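Local atomic coordinates of TRAP-type C4-dicarboxylate:H+ symport system substrate-binding component DctP (Shewanella oneidensis, PDB entry 4MX6), a protein that binds succinate in the periplasm and probably delivers it, and related C4-dicarboxylates, to the membrane part of a TRAP-type, proton-coupled uptake system. Residues V74-N77 against S78-F81; D184-A187 against A188-D191; V198-P201 against F202-F206; N286-K289 against Q290-L293. All coordinates share one frame; numbering follows the deposited sequence.

Contact 1. Residues V74-N77 against S78-F81; sequences VFPN and SQLF
One face of the Phe-75 ring is covered by Leu-80, whose methyl CD2 stands 3.8 Å from the ring centroid, a CH-pi contact displaced toward the CD1-CE1 rim. At the root of the ring, Leu-80 CB approaches Phe-75 CB to 3.6 Å, so the leucine follows the aromatic side chain from its stem outward. This placement rests on the leucine torsion: with CG opposite the backbone N (chi1 -172°), the branch reaches over the ring. Losing the ring to an alanine here would probably leave Leu-80 CD2 without its aromatic partner and its isobutyl group freer to turn. The chain reverses between these two residues in a type I' beta turn from Pro-76 to Gln-79, with positive phi at both Asn-77 and Ser-78, closed by the bond from Gln-79 N to Pro-76 O (3.0 Å, N-H...O 157°). The Gln-79 side chain runs back over that carbonyl, CG lying 3.1 Å from Pro-76 O, while OE1 comes within 3.7 Å of CD on the proline ring. A water inside the bend accepts from Leu-80 N (2.9 Å) and lies 2.8 Å from Phe-75 O, to which it may donate. Beyond the turn, the backbone of Phe-75 bonds to Phe-41 and His-43, pairing strand 70-75 with the parallel strand 37-42, and Ser-78 also bonds to His-43.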
ATOM      1  N   VAL A  74       2.042 -13.298 -14.269  1.00  8.60           N
ATOM      2  CA  VAL A  74       2.163 -12.607 -12.994  1.00  8.12           C
ATOM      3  C   VAL A  74       3.577 -12.773 -12.450  1.00  7.85           C
ATOM      4  O   VAL A  74       4.107 -13.880 -12.391  1.00  9.50           O
ATOM      5  CB  VAL A  74       1.136 -13.154 -11.974  1.00  8.50           C
ATOM      6  CG1 VAL A  74       1.314 -12.505 -10.611  1.00  8.86           C
ATOM      7  CG2 VAL A  74      -0.291 -12.938 -12.475  1.00  8.86           C
ATOM      8  N   PHE A  75       4.169 -11.656 -12.014  1.00  7.88           N
ATOM      9  CA  PHE A  75       5.551 -11.619 -11.551  1.00  7.96           C
ATOM     10  C   PHE A  75       5.588 -11.025 -10.150  1.00  8.09           C
ATOM     11  O   PHE A  75       5.622  -9.801  -9.996  1.00  8.44           O
ATOM     12  CB  PHE A  75       6.407 -10.772 -12.503  1.00  8.99           C
ATOM     13  CG  PHE A  75       6.368 -11.242 -13.929  1.00 10.11           C
ATOM     14  CD1 PHE A  75       5.391 -10.778 -14.800  1.00 10.80           C
ATOM     15  CD2 PHE A  75       7.305 -12.140 -14.409  1.00 12.29           C
ATOM     16  CE1 PHE A  75       5.346 -11.210 -16.111  1.00 11.88           C
ATOM     17  CE2 PHE A  75       7.256 -12.576 -15.732  1.00 13.33           C
ATOM     18  CZ  PHE A  75       6.276 -12.105 -16.568  1.00 12.69           C
ATOM     19  N   PRO A  76       5.554 -11.873  -9.108  1.00  8.32           N
ATOM     20  CA  PRO A  76       5.541 -11.383  -7.725  1.00  8.32           C
ATOM     21  C   PRO A  76       6.950 -11.046  -7.235  1.00  8.21           C
ATOM     22  O   PRO A  76       7.933 -11.272  -7.958  1.00  8.87           O
ATOM     23  CB  PRO A  76       5.002 -12.592  -6.957  1.00  8.94           C
ATOM     24  CG  PRO A  76       5.594 -13.766  -7.704  1.00 10.04           C
ATOM     25  CD  PRO A  76       5.515 -13.349  -9.165  1.00  9.73           C
ATOM     26  N   ASN A  77       7.048 -10.511  -6.024  1.00  8.42           N
ATOM     27  CA  ASN A  77       8.336 -10.412  -5.330  1.00  9.73           C
ATOM     28  C   ASN A  77       9.396  -9.601  -6.068  1.00  8.89           C
ATOM     29  O   ASN A  77      10.587  -9.871  -5.911  1.00 10.77           O
ATOM     30  CB  ASN A  77       8.933 -11.811  -5.105  1.00 12.46           C
ATOM     31  CG  ASN A  77       8.122 -12.654  -4.174  1.00 14.87           C
ATOM     32  OD1 ASN A  77       7.856 -12.245  -3.051  1.00 15.02           O
ATOM     33  ND2 ASN A  77       7.749 -13.860  -4.615  1.00 16.19           N
ATOM     34  N   SER A  78       8.976  -8.616  -6.850  1.00  8.07           N
ATOM     35  CA  SER A  78       9.902  -7.760  -7.592  1.00  8.76           C
ATOM     36  C   SER A  78      10.735  -8.552  -8.607  1.00 10.51           C
ATOM     37  O   SER A  78      11.801  -8.100  -9.033  1.00 12.12           O
ATOM     38  CB  SER A  78      10.842  -6.982  -6.648  1.00  9.42           C
ATOM     39  OG  SER A  78      10.124  -6.176  -5.730  1.00  9.66           O
ATOM     40  N   GLN A  79      10.249  -9.717  -9.022  1.00 11.18           N
ATOM     41  CA  GLN A  79      11.035 -10.575  -9.911  1.00 13.69           C
ATOM     42  C   GLN A  79      11.179  -9.975 -11.314  1.00 14.03           C
ATOM     43  O   GLN A  79      12.144 -10.270 -12.009  1.00 16.23           O
ATOM     44  CB  GLN A  79      10.432 -11.981  -9.981  1.00 16.60           C
ATOM     45  CG  GLN A  79      10.526 -12.766  -8.671  1.00 20.17           C
ATOM     46  CD  GLN A  79       9.612 -13.986  -8.649  1.00 23.26           C
ATOM     47  OE1 GLN A  79       9.031 -14.358  -9.673  1.00 24.94           O
ATOM     48  NE2 GLN A  79       9.471 -14.608  -7.474  1.00 24.13           N
ATOM     49  N   LEU A  80      10.221  -9.153 -11.732  1.00 12.48           N
ATOM     50  CA  LEU A  80      10.319  -8.473 -13.024  1.00 12.77           C
ATOM     51  C   LEU A  80      10.640  -6.983 -12.842  1.00 11.77           C
ATOM     52  O   LEU A  80      11.679  -6.516 -13.306  1.00 13.98           O
ATOM     53  CB  LEU A  80       9.046  -8.664 -13.848  1.00 14.54           C
ATOM     54  CG  LEU A  80       9.125  -8.154 -15.294  1.00 15.72           C
ATOM     55  CD1 LEU A  80      10.160  -8.940 -16.098  1.00 17.28           C
ATOM     56  CD2 LEU A  80       7.756  -8.224 -15.946  1.00 16.22           C
ATOM     57  N   PHE A  81       9.746  -6.255 -12.178  1.00 10.43           N
ATOM     58  CA  PHE A  81       9.968  -4.853 -11.833  1.00  9.60           C
ATOM     59  C   PHE A  81       9.728  -4.661 -10.344  1.00  8.81           C
ATOM     60  O   PHE A  81       8.874  -5.326  -9.739  1.00  9.16           O
ATOM     61  CB  PHE A  81       9.073  -3.930 -12.670  1.00 10.52           C
ATOM     62  CG  PHE A  81       9.337  -4.047 -14.135  1.00 11.62           C
ATOM     63  CD1 PHE A  81      10.560  -3.666 -14.653  1.00 12.67           C
ATOM     64  CD2 PHE A  81       8.386  -4.576 -14.990  1.00 12.62           C
ATOM     65  CE1 PHE A  81      10.828  -3.800 -16.000  1.00 13.70           C
ATOM     66  CE2 PHE A  81       8.650  -4.705 -16.341  1.00 13.54           C
ATOM     67  CZ  PHE A  81       9.867  -4.322 -16.842  1.00 13.92           C
TER
HETATM   68  O   HOH W   1       7.870  -8.115 -10.383  1.00  9.39           O

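Contact 2. Residues D184-A187 against A188-D191; sequences DVLA and AQFD
The middle of a beta-alpha-beta unit is formed by Asp-184 to Ala-187 and Ala-188 to Asp-191, successive turns of helix 184-191, which links the parallel strands 177-180 and 196-199. Four i to i+4 backbone bonds join the turns. Ala-188 N donates to Asp-184 O, Gln-189 N to Val-185 O (2.9 Å) and Asp-191 N to Ala-187 O (2.9 Å), whereas the bond from Phe-190 N to Leu-186 O is weak at 3.3 Å. Leu-186 O also lies obliquely to the Phe-190 ring, 3.4 Å from its CD2. Ala-188 CB rests 3.4 Å from Asp-184 O, and Phe-322 of helix 305-326 touches both Val-185 and Ala-188. Polar ends are turned to other parts of the fold. Asp-184 OD1 forms a salt bridge with Lys-199, and the extended Gln-189 chain, with CG opposite the backbone N (chi1 173°), carries NE2 to Glu-218 OE1; the Phe-190 ring stacks with Phe-178. Asp-191 is arranged otherwise. Its carboxylate folds back beside its own backbone N (chi1 -70°), so that CG lies 3.3 Å from Ala-187 O and OD2, itself an acceptor, sits 3.5 Å from that oxygen without bonding to it.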
ATOM      1  N   ASP A 184       7.257  11.626   0.579  1.00  8.80           N
ATOM      2  CA  ASP A 184       7.583  12.775   1.423  1.00  9.62           C
ATOM      3  C   ASP A 184       6.693  12.852   2.675  1.00  8.76           C
ATOM      4  O   ASP A 184       7.123  13.343   3.723  1.00  8.85           O
ATOM      5  CB  ASP A 184       7.422  14.087   0.649  1.00 11.67           C
ATOM      6  CG  ASP A 184       8.471  14.286  -0.427  1.00 15.12           C
ATOM      7  OD1 ASP A 184       9.558  13.688  -0.336  1.00 15.44           O
ATOM      8  OD2 ASP A 184       8.209  15.102  -1.346  1.00 17.73           O
ATOM      9  N   VAL A 185       5.438  12.420   2.563  1.00  7.78           N
ATOM     10  CA  VAL A 185       4.553  12.466   3.721  1.00  8.22           C
ATOM     11  C   VAL A 185       5.053  11.476   4.782  1.00  7.18           C
ATOM     12  O   VAL A 185       5.085  11.807   5.974  1.00  7.95           O
ATOM     13  CB  VAL A 185       3.082  12.150   3.348  1.00  8.63           C
ATOM     14  CG1 VAL A 185       2.225  12.084   4.600  1.00  9.11           C
ATOM     15  CG2 VAL A 185       2.521  13.195   2.385  1.00  9.85           C
ATOM     16  N   LEU A 186       5.443  10.270   4.361  1.00  7.10           N
ATOM     17  CA  LEU A 186       5.901   9.276   5.327  1.00  7.07           C
ATOM     18  C   LEU A 186       7.236   9.687   5.950  1.00  7.25           C
ATOM     19  O   LEU A 186       7.470   9.455   7.132  1.00  7.62           O
ATOM     20  CB  LEU A 186       5.957   7.882   4.698  1.00  6.82           C
ATOM     21  CG  LEU A 186       4.598   7.433   4.156  1.00  7.69           C
ATOM     22  CD1 LEU A 186       4.731   6.063   3.532  1.00  8.73           C
ATOM     23  CD2 LEU A 186       3.527   7.430   5.241  1.00  7.91           C
ATOM     24  N   ALA A 187       8.102  10.342   5.182  1.00  7.71           N
ATOM     25  CA  ALA A 187       9.328  10.884   5.763  1.00  8.21           C
ATOM     26  C   ALA A 187       8.964  11.914   6.838  1.00  8.17           C
ATOM     27  O   ALA A 187       9.535  11.919   7.931  1.00  9.02           O
ATOM     28  CB  ALA A 187      10.204  11.504   4.697  1.00  9.05           C
ATOM     29  N   ALA A 188       8.018  12.793   6.528  1.00  7.95           N
ATOM     30  CA  ALA A 188       7.603  13.826   7.468  1.00  8.34           C
ATOM     31  C   ALA A 188       6.985  13.227   8.733  1.00  7.99           C
ATOM     32  O   ALA A 188       7.184  13.753   9.837  1.00  8.93           O
ATOM     33  CB  ALA A 188       6.633  14.787   6.800  1.00  9.30           C
ATOM     34  N   GLN A 189       6.250  12.126   8.591  1.00  7.97           N
ATOM     35  CA  GLN A 189       5.682  11.423   9.726  1.00  7.84           C
ATOM     36  C   GLN A 189       6.783  11.074  10.728  1.00  7.98           C
ATOM     37  O   GLN A 189       6.646  11.284  11.928  1.00  8.80           O
ATOM     38  CB  GLN A 189       4.980  10.148   9.221  1.00  7.85           C
ATOM     39  CG  GLN A 189       4.480   9.232  10.303  1.00  7.76           C
ATOM     40  CD  GLN A 189       3.875   7.984   9.716  1.00  7.72           C
ATOM     41  OE1 GLN A 189       2.688   7.938   9.405  1.00  8.79           O
ATOM     42  NE2 GLN A 189       4.697   6.973   9.516  1.00  8.43           N
ATOM     43  N   PHE A 190       7.880  10.494  10.248  1.00  7.90           N
ATOM     44  CA  PHE A 190       8.974  10.141  11.149  1.00  9.04           C
ATOM     45  C   PHE A 190       9.779  11.359  11.610  1.00  8.97           C
ATOM     46  O   PHE A 190      10.184  11.413  12.771  1.00 10.05           O
ATOM     47  CB  PHE A 190       9.838   9.027  10.557  1.00  9.07           C
ATOM     48  CG  PHE A 190       9.142   7.692  10.578  1.00  8.14           C
ATOM     49  CD1 PHE A 190       8.986   7.011  11.775  1.00  9.01           C
ATOM     50  CD2 PHE A 190       8.582   7.151   9.431  1.00  8.53           C
ATOM     51  CE1 PHE A 190       8.319   5.820  11.820  1.00  9.03           C
ATOM     52  CE2 PHE A 190       7.916   5.939   9.478  1.00  9.09           C
ATOM     53  CZ  PHE A 190       7.795   5.279  10.670  1.00  8.96           C
ATOM     54  N   ASP A 191       9.966  12.356  10.745  1.00  9.55           N
ATOM     55  CA  ASP A 191      10.583  13.623  11.172  1.00 10.93           C
ATOM     56  C   ASP A 191       9.833  14.218  12.373  1.00 11.44           C
ATOM     57  O   ASP A 191      10.440  14.830  13.252  1.00 12.30           O
ATOM     58  CB  ASP A 191      10.556  14.684  10.054  1.00 12.23           C
ATOM     59  CG  ASP A 191      11.479  14.389   8.894  1.00 15.28           C
ATOM     60  OD1 ASP A 191      12.470  13.654   9.054  1.00 15.29           O
ATOM     61  OD2 ASP A 191      11.205  14.944   7.804  1.00 17.49           O
TER

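Contact 3. Residues V198-P201 against F202-F206; sequences VKKP and FSEVF
Lys-200 and Glu-204 are joined through a water that accepts from Lys-200 NZ (2.9 Å) and donates to Glu-204 OE1 (2.7 Å). The charged atoms themselves remain 4.4 Å apart, NZ to OE1, beyond salt-bridge range. The Lys-200 chain bends at chi2 (-71°), which goes with its CD lying 3.7 Å from Glu-204 OE1. A leucine in place of Glu-204 would probably leave the Lys-200 ammonium without its water-linked counter-charge and the water without an acceptor on this side. The other carboxylate oxygen, OE2, lies against the proline ring, 3.4 Å from Pro-201 CG. Glu-204 N donates to Pro-201 O at 3.0 Å; the bond is fairly straight (160°), but the donor stands above the carbonyl plane, 44° out of it. Val-205 N is met by Phe-202 O, and the two bonds wind the chain from strand 196-199 into helix 205-210. Phe-202 N finds its acceptor in Asp-83 OD2, while Lys-200 O receives Arg-179 NE, a residue of the succinate site. By taking the Arg-179 N-H, the Lys-200 carbonyl probably steadies the guanidinium from the second shell.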
ATOM      1  N   VAL A 198      14.258   6.784   5.988  0.55  9.56           N
ATOM      2  CA  VAL A 198      15.127   6.348   4.901  0.55 10.07           C
ATOM      3  C   VAL A 198      14.233   5.733   3.809  0.55  9.38           C
ATOM      4  O   VAL A 198      13.572   4.728   4.052  0.55  9.19           O
ATOM      5  CB  VAL A 198      16.158   5.294   5.412  0.55 11.89           C
ATOM      6  CG1 VAL A 198      17.116   4.898   4.310  0.55 13.21           C
ATOM      7  CG2 VAL A 198      16.930   5.810   6.641  0.55 12.50           C
ATOM      8  N   LYS A 199      14.168   6.342   2.622  1.00  9.42           N
ATOM      9  CA  LYS A 199      13.347   5.805   1.543  1.00  9.23           C
ATOM     10  C   LYS A 199      14.083   4.649   0.875  1.00  8.77           C
ATOM     11  O   LYS A 199      15.188   4.828   0.379  1.00 10.16           O
ATOM     12  CB  LYS A 199      13.027   6.892   0.511  1.00 10.54           C
ATOM     13  CG  LYS A 199      12.202   8.059   1.045  1.00 11.55           C
ATOM     14  CD  LYS A 199      12.034   9.147  -0.004  1.00 13.21           C
ATOM     15  CE  LYS A 199      11.326  10.365   0.563  1.00 14.70           C
ATOM     16  NZ  LYS A 199      11.140  11.413  -0.459  1.00 16.40           N
ATOM     17  N   LYS A 200      13.466   3.473   0.855  1.00  8.56           N
ATOM     18  CA  LYS A 200      14.067   2.292   0.237  1.00  9.19           C
ATOM     19  C   LYS A 200      12.989   1.426  -0.396  1.00  8.81           C
ATOM     20  O   LYS A 200      11.872   1.373   0.096  1.00  9.24           O
ATOM     21  CB  LYS A 200      14.824   1.445   1.270  1.00 10.68           C
ATOM     22  CG  LYS A 200      16.031   2.111   1.904  1.00 13.42           C
ATOM     23  CD  LYS A 200      17.167   2.250   0.917  1.00 16.54           C
ATOM     24  CE  LYS A 200      18.375   2.900   1.551  1.00 19.57           C
ATOM     25  NZ  LYS A 200      19.550   2.895   0.643  1.00 21.35           N
ATOM     26  N   PRO A 201      13.334   0.702  -1.468  1.00  8.72           N
ATOM     27  CA  PRO A 201      12.361  -0.209  -2.089  1.00  8.66           C
ATOM     28  C   PRO A 201      12.010  -1.385  -1.175  1.00  7.93           C
ATOM     29  O   PRO A 201      12.829  -1.845  -0.369  1.00  8.50           O
ATOM     30  CB  PRO A 201      13.086  -0.690  -3.338  1.00 10.13           C
ATOM     31  CG  PRO A 201      14.496  -0.476  -3.070  1.00 11.87           C
ATOM     32  CD  PRO A 201      14.617   0.710  -2.183  1.00 10.13           C
ATOM     33  N   PHE A 202      10.799  -1.892  -1.352  1.00  6.85           N
ATOM     34  CA  PHE A 202      10.267  -2.938  -0.502  1.00  6.48           C
ATOM     35  C   PHE A 202      11.161  -4.166  -0.489  1.00  6.89           C
ATOM     36  O   PHE A 202      11.301  -4.811   0.544  1.00  7.29           O
ATOM     37  CB  PHE A 202       8.869  -3.312  -0.974  1.00  6.87           C
ATOM     38  CG  PHE A 202       8.160  -4.289  -0.089  1.00  6.50           C
ATOM     39  CD1 PHE A 202       7.854  -3.962   1.226  1.00  6.72           C
ATOM     40  CD2 PHE A 202       7.776  -5.530  -0.569  1.00  7.06           C
ATOM     41  CE1 PHE A 202       7.154  -4.843   2.022  1.00  6.59           C
ATOM     42  CE2 PHE A 202       7.066  -6.408   0.230  1.00  7.32           C
ATOM     43  CZ  PHE A 202       6.772  -6.067   1.534  1.00  7.48           C
ATOM     44  N   SER A 203      11.758  -4.507  -1.628  1.00  7.32           N
ATOM     45  CA  SER A 203      12.574  -5.714  -1.718  1.00  8.59           C
ATOM     46  C   SER A 203      13.770  -5.728  -0.767  1.00  8.73           C
ATOM     47  O   SER A 203      14.309  -6.796  -0.471  1.00 10.33           O
ATOM     48  CB  SER A 203      13.052  -5.890  -3.156  1.00  9.50           C
ATOM     49  OG  SER A 203      13.946  -4.854  -3.519  1.00 11.50           O
ATOM     50  N   GLU A 204      14.195  -4.558  -0.293  1.00  8.93           N
ATOM     51  CA  GLU A 204      15.367  -4.467   0.575  1.00  9.99           C
ATOM     52  C   GLU A 204      15.055  -4.525   2.064  1.00  9.26           C
ATOM     53  O   GLU A 204      15.956  -4.600   2.881  1.00 10.12           O
ATOM     54  CB  GLU A 204      16.085  -3.142   0.315  1.00 12.00           C
ATOM     55  CG  GLU A 204      16.688  -3.004  -1.069  1.00 15.23           C
ATOM     56  CD  GLU A 204      17.489  -1.720  -1.223  1.00 19.46           C
ATOM     57  OE1 GLU A 204      17.903  -1.150  -0.200  1.00 21.99           O
ATOM     58  OE2 GLU A 204      17.712  -1.283  -2.364  1.00 22.53           O
ATOM     59  N   VAL A 205      13.789  -4.441   2.438  1.00  8.54           N
ATOM     60  CA  VAL A 205      13.455  -4.160   3.826  1.00  8.41           C
ATOM     61  C   VAL A 205      13.926  -5.251   4.784  1.00  8.46           C
ATOM     62  O   VAL A 205      14.518  -4.949   5.816  1.00  8.63           O
ATOM     63  CB  VAL A 205      11.958  -3.881   4.009  1.00  8.29           C
ATOM     64  CG1 VAL A 205      11.634  -3.656   5.466  1.00  8.72           C
ATOM     65  CG2 VAL A 205      11.570  -2.650   3.198  1.00  8.58           C
ATOM     66  N   PHE A 206      13.690  -6.517   4.460  1.00  8.70           N
ATOM     67  CA  PHE A 206      14.109  -7.578   5.356  1.00  9.02           C
ATOM     68  C   PHE A 206      15.610  -7.485   5.660  1.00  8.66           C
ATOM     69  O   PHE A 206      16.026  -7.556   6.815  1.00  9.12           O
ATOM     70  CB  PHE A 206      13.779  -8.976   4.820  1.00  9.98           C
ATOM     71  CG  PHE A 206      14.313 -10.067   5.697  1.00  9.76           C
ATOM     72  CD1 PHE A 206      13.574 -10.533   6.775  1.00  9.85           C
ATOM     73  CD2 PHE A 206      15.578 -10.582   5.496  1.00 11.03           C
ATOM     74  CE1 PHE A 206      14.078 -11.504   7.619  1.00 10.44           C
ATOM     75  CE2 PHE A 206      16.086 -11.554   6.340  1.00 10.85           C
ATOM     76  CZ  PHE A 206      15.334 -12.017   7.399  1.00 11.19           C
TER
HETATM   77  O   HOH W   2      20.255   0.104   0.013  1.00 38.08           O

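Contact 4. Residues N286-K289 against Q290-L293; sequences NEDK and QLIL
Leu-291 sits beside Glu-287 and Asp-288 on helix 260-295, its CD1 methyl 3.9 Å from Asp-288 OD1 and 4.0 Å from Glu-287 OE2. The glutamate and leucine side chains run side by side in the same direction, whereas Asp-288 and Leu-291 meet at a slant. Packing is closest over the backbone carbonyls. Ile-292 CG1 lies 3.3 Å from Asp-288 O, with CD1 following at 3.5 Å, because CG1 is folded beside the backbone N (chi1 -70°); Leu-293 CG comes equally near Lys-289 O. These carbonyls also accept the regular helix bonds, from Ile-292 N to Asp-288 O and from Leu-293 N to Lys-289 O, both 3.0 Å. Asp-288 and Ile-292 are buried, and helix 221-226 leans against the segment, Tyr-225 touching both Asp-288 and Leu-291. Lys-289 packs on Trp-221 of the same helix, and its fully stretched chain carries NZ to a salt bridge with Glu-238.

The solvent side is looser. Asn-286, Glu-287 and Gln-290 are exposed, and the bond from Gln-290 N to Asn-286 O is longer, at 3.3 Å. The polar ends here find partners along the helix: Glu-287 OE1 pairs with Lys-284, and Gln-290 NE2 bonds to Asp-294 OD1. A covered flank with Asp-288 and Ile-292 and an exposed one with Asn-286, Glu-287 and Gln-290 thus share the last turns of helix 260-295, the very long helix characteristic of TRAP-type solute-binding proteins.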
ATOM      1  N   ASN A 286      -6.191 -10.566  10.079  0.55  8.67           N
ATOM      2  CA  ASN A 286      -6.423 -11.349  11.290  0.55  9.62           C
ATOM      3  C   ASN A 286      -5.550 -12.610  11.376  0.55  9.04           C
ATOM      4  O   ASN A 286      -4.951 -12.880  12.416  0.55  9.69           O
ATOM      5  CB  ASN A 286      -7.909 -11.697  11.408  0.55 11.50           C
ATOM      6  CG  ASN A 286      -8.754 -10.516  11.897  0.55 13.95           C
ATOM      7  OD1 ASN A 286      -8.277  -9.647  12.632  0.55 15.48           O
ATOM      8  ND2 ASN A 286     -10.020 -10.491  11.494  0.55 14.89           N
ATOM      9  N   GLU A 287      -5.464 -13.373  10.290  1.00  8.40           N
ATOM     10  CA  GLU A 287      -4.706 -14.618  10.294  1.00  8.75           C
ATOM     11  C   GLU A 287      -3.237 -14.389  10.572  1.00  8.54           C
ATOM     12  O   GLU A 287      -2.621 -15.116  11.356  1.00  9.27           O
ATOM     13  CB  GLU A 287      -4.856 -15.365   8.960  1.00 10.40           C
ATOM     14  CG  GLU A 287      -4.061 -16.672   8.902  1.00 13.01           C
ATOM     15  CD  GLU A 287      -4.052 -17.357   7.524  1.00 14.86           C
ATOM     16  OE1 GLU A 287      -4.576 -16.786   6.541  1.00 15.82           O
ATOM     17  OE2 GLU A 287      -3.484 -18.482   7.442  1.00 16.04           O
ATOM     18  N   ASP A 288      -2.653 -13.398   9.911  1.00  7.88           N
ATOM     19  CA  ASP A 288      -1.222 -13.196   9.974  1.00  7.68           C
ATOM     20  C   ASP A 288      -0.785 -12.564  11.291  1.00  8.19           C
ATOM     21  O   ASP A 288       0.297 -12.875  11.779  1.00  9.07           O
ATOM     22  CB  ASP A 288      -0.730 -12.403   8.756  1.00  7.42           C
ATOM     23  CG  ASP A 288      -0.742 -13.222   7.479  1.00  7.96           C
ATOM     24  OD1 ASP A 288      -1.090 -14.434   7.542  1.00  9.23           O
ATOM     25  OD2 ASP A 288      -0.393 -12.652   6.426  1.00  9.16           O
ATOM     26  N   LYS A 289      -1.614 -11.711  11.889  1.00  8.41           N
ATOM     27  CA  LYS A 289      -1.346 -11.258  13.242  1.00  8.59           C
ATOM     28  C   LYS A 289      -1.234 -12.475  14.170  1.00  8.69           C
ATOM     29  O   LYS A 289      -0.294 -12.591  14.961  1.00  9.50           O
ATOM     30  CB  LYS A 289      -2.442 -10.315  13.744  1.00  9.50           C
ATOM     31  CG  LYS A 289      -2.235  -9.887  15.194  1.00 10.83           C
ATOM     32  CD  LYS A 289      -3.318  -8.944  15.682  1.00 12.73           C
ATOM     33  CE  LYS A 289      -3.098  -8.596  17.135  1.00 14.74           C
ATOM     34  NZ  LYS A 289      -4.216  -7.760  17.652  1.00 15.69           N
ATOM     35  N   GLN A 290      -2.194 -13.391  14.087  1.00  9.65           N
ATOM     36  CA  GLN A 290      -2.170 -14.577  14.945  1.00 10.85           C
ATOM     37  C   GLN A 290      -0.952 -15.468  14.689  1.00 10.18           C
ATOM     38  O   GLN A 290      -0.360 -15.974  15.637  1.00 11.00           O
ATOM     39  CB  GLN A 290      -3.460 -15.381  14.799  1.00 13.23           C
ATOM     40  CG  GLN A 290      -3.602 -16.482  15.840  1.00 16.42           C
ATOM     41  CD  GLN A 290      -3.596 -15.935  17.259  1.00 18.68           C
ATOM     42  OE1 GLN A 290      -4.353 -15.022  17.588  1.00 19.95           O
ATOM     43  NE2 GLN A 290      -2.735 -16.483  18.098  1.00 20.00           N
ATOM     44  N   LEU A 291      -0.569 -15.656  13.429  1.00  9.64           N
ATOM     45  CA  LEU A 291       0.609 -16.472  13.145  1.00  9.72           C
ATOM     46  C   LEU A 291       1.878 -15.851  13.722  1.00  9.83           C
ATOM     47  O   LEU A 291       2.751 -16.562  14.218  1.00 11.03           O
ATOM     48  CB  LEU A 291       0.764 -16.696  11.645  1.00  9.77           C
ATOM     49  CG  LEU A 291      -0.308 -17.609  11.029  1.00 11.23           C
ATOM     50  CD1 LEU A 291      -0.204 -17.620   9.520  1.00 12.02           C
ATOM     51  CD2 LEU A 291      -0.228 -19.041  11.557  1.00 13.33           C
ATOM     52  N   ILE A 292       1.980 -14.524  13.670  1.00  9.58           N
ATOM     53  CA  ILE A 292       3.120 -13.843  14.278  1.00  9.64           C
ATOM     54  C   ILE A 292       3.131 -14.060  15.792  1.00 11.03           C
ATOM     55  O   ILE A 292       4.162 -14.390  16.384  1.00 12.01           O
ATOM     56  CB  ILE A 292       3.125 -12.352  13.922  1.00  9.57           C
ATOM     57  CG1 ILE A 292       3.455 -12.187  12.438  1.00  9.68           C
ATOM     58  CG2 ILE A 292       4.139 -11.593  14.785  1.00 10.05           C
ATOM     59  CD1 ILE A 292       3.175 -10.803  11.906  1.00 11.17           C
ATOM     60  N   LEU A 293       1.979 -13.904  16.426  1.00 12.05           N
ATOM     61  CA  LEU A 293       1.885 -14.159  17.857  1.00 14.21           C
ATOM     62  C   LEU A 293       2.265 -15.612  18.180  1.00 15.26           C
ATOM     63  O   LEU A 293       3.015 -15.868  19.136  1.00 16.12           O
ATOM     64  CB  LEU A 293       0.482 -13.825  18.364  1.00 15.50           C
ATOM     65  CG  LEU A 293       0.072 -12.354  18.238  1.00 18.03           C
ATOM     66  CD1 LEU A 293      -1.298 -12.142  18.861  1.00 18.89           C
ATOM     67  CD2 LEU A 293       1.101 -11.394  18.837  1.00 20.22           C
TER

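Contact 3 lies nearest the ligand: the side chain of Phe-202 is about 3 Å from the bound succinate. Contacts 1 and 2 stand one layer back: the side chains of Ser-78 and Leu-186 are each about 8 Å from the ligand, and that of Asp-288 in contact 4 about 11 Å. Contact 3 also touches two of the others. Ser-78 OG packs 3.9 Å from Ser-203 CB, linking it to contact 1, and Asp-184 OD1 meets Lys-199 NZ at 2.8 Å in the salt bridge to contact 2. Contact 4 touches none of them; its nearest atoms are about 11 Å from contact 3, about 13 Å from contact 1 and about 17 Å from contact 2.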